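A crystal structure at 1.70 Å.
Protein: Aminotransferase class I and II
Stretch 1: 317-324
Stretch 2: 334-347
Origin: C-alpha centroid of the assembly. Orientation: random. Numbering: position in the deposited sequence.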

# COMPACT_ATOMS: atom_id res chain seq x y z
N MSE A 317 -18.70 25.54 -21.92
CA MSE A 317 -19.47 24.44 -21.38
C MSE A 317 -18.62 23.73 -20.34
O MSE A 317 -17.39 23.73 -20.46
CB MSE A 317 -19.94 23.47 -22.47
CG MSE A 317 -18.91 22.53 -23.01
SE MSE A 317 -19.50 21.19 -24.34
CE MSE A 317 -20.77 20.08 -23.42
N PRO A 318 -19.25 23.16 -19.32
CA PRO A 318 -18.46 22.44 -18.31
C PRO A 318 -17.55 21.39 -18.96
O PRO A 318 -17.96 20.72 -19.93
CB PRO A 318 -19.52 21.82 -17.40
CG PRO A 318 -20.71 22.75 -17.52
CD PRO A 318 -20.69 23.19 -18.97
N MSE A 319 -16.31 21.29 -18.50
CA MSE A 319 -15.37 20.35 -19.14
C MSE A 319 -15.75 18.90 -18.89
O MSE A 319 -15.37 18.01 -19.69
CB MSE A 319 -13.93 20.59 -18.66
CG MSE A 319 -13.26 21.77 -19.33
SE MSE A 319 -13.16 21.61 -21.27
CE MSE A 319 -14.51 22.91 -21.69
N GLU A 320 -16.45 18.61 -17.79
CA GLU A 320 -16.90 17.23 -17.58
C GLU A 320 -17.89 16.86 -18.70
O GLU A 320 -17.79 15.79 -19.29
CB GLU A 320 -17.49 17.03 -16.19
CG GLU A 320 -18.12 15.64 -15.96
CD GLU A 320 -17.51 14.85 -14.79
OE1 GLU A 320 -16.60 15.32 -14.10
OE2 GLU A 320 -17.95 13.69 -14.60
N ASP A 321 -18.81 17.75 -19.03
CA ASP A 321 -19.73 17.48 -20.13
C ASP A 321 -18.95 17.40 -21.47
O ASP A 321 -19.22 16.53 -22.32
CB ASP A 321 -20.78 18.59 -20.23
CG ASP A 321 -21.74 18.67 -19.02
OD1 ASP A 321 -21.71 17.83 -18.11
OD2 ASP A 321 -22.57 19.61 -19.01
N PHE A 322 -18.00 18.31 -21.67
CA PHE A 322 -17.20 18.35 -22.90
C PHE A 322 -16.45 17.04 -23.08
O PHE A 322 -16.46 16.43 -24.15
CB PHE A 322 -16.20 19.49 -22.81
CG PHE A 322 -15.29 19.64 -23.99
CD1 PHE A 322 -14.10 18.95 -24.06
CD2 PHE A 322 -15.60 20.54 -24.99
CE1 PHE A 322 -13.24 19.12 -25.13
CE2 PHE A 322 -14.74 20.72 -26.08
CZ PHE A 322 -13.57 20.02 -26.15
N CYS A 323 -15.77 16.61 -22.03
CA CYS A 323 -15.03 15.36 -22.10
C CYS A 323 -15.91 14.10 -22.23
O CYS A 323 -15.50 13.14 -22.88
CB CYS A 323 -14.11 15.22 -20.89
SG CYS A 323 -12.70 16.38 -20.92
N LEU A 324 -17.09 14.10 -21.60
CA LEU A 324 -18.04 12.99 -21.75
C LEU A 324 -18.51 12.90 -23.20
O LEU A 324 -18.59 11.81 -23.78
CB LEU A 324 -19.27 13.17 -20.84
CG LEU A 324 -19.11 12.97 -19.32
CD1 LEU A 324 -20.32 13.60 -18.58
CD2 LEU A 324 -18.93 11.49 -18.98
N LEU A 334 -9.83 12.19 -21.96
CA LEU A 334 -9.05 13.20 -21.26
C LEU A 334 -9.54 13.16 -19.82
O LEU A 334 -10.52 12.42 -19.52
CB LEU A 334 -9.36 14.59 -21.85
CG LEU A 334 -8.86 14.87 -23.28
CD1 LEU A 334 -9.53 16.11 -23.86
CD2 LEU A 334 -7.36 15.06 -23.23
N VAL A 335 -8.93 13.94 -18.93
CA VAL A 335 -9.48 14.15 -17.58
C VAL A 335 -9.94 15.61 -17.49
O VAL A 335 -9.13 16.52 -17.70
CB VAL A 335 -8.52 13.81 -16.46
CG1 VAL A 335 -9.25 13.99 -15.06
CG2 VAL A 335 -8.00 12.37 -16.65
N PRO A 336 -11.23 15.83 -17.23
CA PRO A 336 -11.69 17.23 -17.25
C PRO A 336 -11.24 18.01 -16.03
O PRO A 336 -11.06 17.42 -14.94
CB PRO A 336 -13.22 17.10 -17.25
CG PRO A 336 -13.50 15.81 -16.57
CD PRO A 336 -12.34 14.90 -16.96
N GLY A 337 -11.10 19.33 -16.23
CA GLY A 337 -10.46 20.20 -15.25
C GLY A 337 -11.18 20.35 -13.92
O GLY A 337 -10.53 20.62 -12.92
N ASN A 338 -12.50 20.19 -13.92
CA ASN A 338 -13.28 20.23 -12.67
C ASN A 338 -12.85 19.16 -11.69
O ASN A 338 -13.08 19.30 -10.49
CB ASN A 338 -14.78 20.10 -12.97
CG ASN A 338 -15.10 18.77 -13.62
OD1 ASN A 338 -14.55 18.47 -14.67
ND2 ASN A 338 -15.96 17.98 -13.00
N ARG A 339 -12.24 18.08 -12.16
CA ARG A 339 -11.71 17.04 -11.26
C ARG A 339 -10.47 17.53 -10.48
O ARG A 339 -10.04 16.84 -9.52
CB ARG A 339 -11.38 15.75 -12.03
CG ARG A 339 -12.56 15.11 -12.77
CD ARG A 339 -13.64 14.70 -11.80
NE ARG A 339 -14.86 14.10 -12.36
CZ ARG A 339 -15.39 12.94 -11.98
NH1 ARG A 339 -14.78 12.18 -11.05
NH2 ARG A 339 -16.53 12.55 -12.51
N PHE A 340 -9.92 18.67 -10.89
CA PHE A 340 -8.86 19.41 -10.18
C PHE A 340 -9.35 20.79 -9.66
O PHE A 340 -8.55 21.67 -9.33
CB PHE A 340 -7.65 19.59 -11.13
CG PHE A 340 -7.25 18.34 -11.87
CD1 PHE A 340 -7.81 18.03 -13.10
CD2 PHE A 340 -6.32 17.45 -11.33
CE1 PHE A 340 -7.46 16.86 -13.78
CE2 PHE A 340 -5.97 16.27 -12.00
CZ PHE A 340 -6.54 15.98 -13.23
N GLU A 341 -10.67 20.98 -9.57
CA GLU A 341 -11.29 22.24 -9.23
C GLU A 341 -10.77 23.42 -10.06
O GLU A 341 -10.73 24.55 -9.58
CB GLU A 341 -11.26 22.54 -7.72
CG GLU A 341 -12.45 23.47 -7.28
CD GLU A 341 -12.47 23.85 -5.79
OE1 GLU A 341 -11.61 23.37 -5.02
OE2 GLU A 341 -13.34 24.67 -5.39
N ARG A 342 -10.44 23.17 -11.32
CA ARG A 342 -10.19 24.25 -12.28
C ARG A 342 -10.87 23.92 -13.60
O ARG A 342 -10.25 23.38 -14.53
CB ARG A 342 -8.70 24.41 -12.54
CG ARG A 342 -7.90 24.98 -11.38
CD ARG A 342 -8.02 26.53 -11.30
NE ARG A 342 -7.00 27.13 -10.40
CZ ARG A 342 -7.04 27.09 -9.08
NH1 ARG A 342 -8.07 26.48 -8.47
NH2 ARG A 342 -6.06 27.68 -8.34
N ASP A 343 -12.16 24.25 -13.69
CA ASP A 343 -12.92 23.98 -14.90
C ASP A 343 -12.42 24.95 -16.01
O ASP A 343 -11.76 25.94 -15.72
CB ASP A 343 -14.43 24.13 -14.61
CG ASP A 343 -15.33 23.29 -15.53
OD1 ASP A 343 -14.86 22.85 -16.60
OD2 ASP A 343 -16.53 23.11 -15.20
N GLY A 344 -12.72 24.65 -17.27
CA GLY A 344 -12.18 25.40 -18.39
C GLY A 344 -10.90 24.80 -18.96
O GLY A 344 -10.40 25.32 -19.97
N TYR A 345 -10.42 23.71 -18.34
CA TYR A 345 -9.18 23.04 -18.72
C TYR A 345 -9.38 21.53 -18.75
O TYR A 345 -10.27 20.98 -18.08
CB TYR A 345 -8.08 23.33 -17.68
CG TYR A 345 -7.72 24.77 -17.49
CD1 TYR A 345 -8.48 25.59 -16.67
CD2 TYR A 345 -6.61 25.33 -18.13
CE1 TYR A 345 -8.14 26.93 -16.49
CE2 TYR A 345 -6.30 26.69 -17.98
CZ TYR A 345 -7.06 27.47 -17.15
OH TYR A 345 -6.77 28.83 -16.94
N VAL A 346 -8.48 20.84 -19.44
CA VAL A 346 -8.43 19.37 -19.42
C VAL A 346 -7.00 18.92 -19.14
O VAL A 346 -6.07 19.60 -19.57
CB VAL A 346 -8.92 18.81 -20.78
CG1 VAL A 346 -10.38 19.17 -21.02
CG2 VAL A 346 -8.06 19.33 -21.95
N ARG A 347 -6.80 17.84 -18.38
CA ARG A 347 -5.47 17.22 -18.24
C ARG A 347 -5.26 16.26 -19.43
O ARG A 347 -6.10 15.38 -19.69
CB ARG A 347 -5.30 16.49 -16.94
CG ARG A 347 -3.84 16.18 -16.69
CD ARG A 347 -3.67 15.40 -15.48
NE ARG A 347 -4.13 14.03 -15.70
CZ ARG A 347 -4.09 13.08 -14.77
NH1 ARG A 347 -3.68 13.35 -13.52
NH2 ARG A 347 -4.51 11.86 -15.10
O HOH W 1 -17.20 20.36 -15.49
O HOH W 2 -12.84 12.57 -22.83

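The first turn of a helix leaves backbone amides without partners inside the helix, and a neighbouring segment can supply the missing acceptors. Here Pro318, at the N-cap position, has no amide hydrogen to satisfy and no side-chain acceptor to offer. Asp343, from the second stretch, takes over that role: Met319 N donates to Asp343 OD1 at 2.9 Å, while water 1 accepts from Glu320 N (3.0 Å) and donates to Asp343 OD2 (2.8 Å). The same OD1 also receives Gly344 N at 2.9 Å, tying the carboxylate to its own loop.

Met319, a selenomethionine, points toward the second stretch and lies buried against it, its CB 3.8 Å from Pro336 CB and its SE 3.7 Å from Val346 CG1. Glu320 starts sideways, but its end reaches across. OE1 accepts from Asn338 ND2 (2.9 Å, nearly linear) and from Arg339 NE (2.7 Å), and OE2 accepts from Arg339 NH2 (2.8 Å), so that the salt bridge is a two-point, edge-on pairing of carboxylate and guanidinium.

One turn beyond Met319, Cys323 continues the apolar surface: its SG lies 3.6 Å from Val346 CG1, 3.8 Å from Pro336 CB and 3.9 Å from Leu334 CB. Water 2 links its backbone to the second stretch, donating to Cys323 O (2.7 Å) and accepting from Leu334 N (3.2 Å).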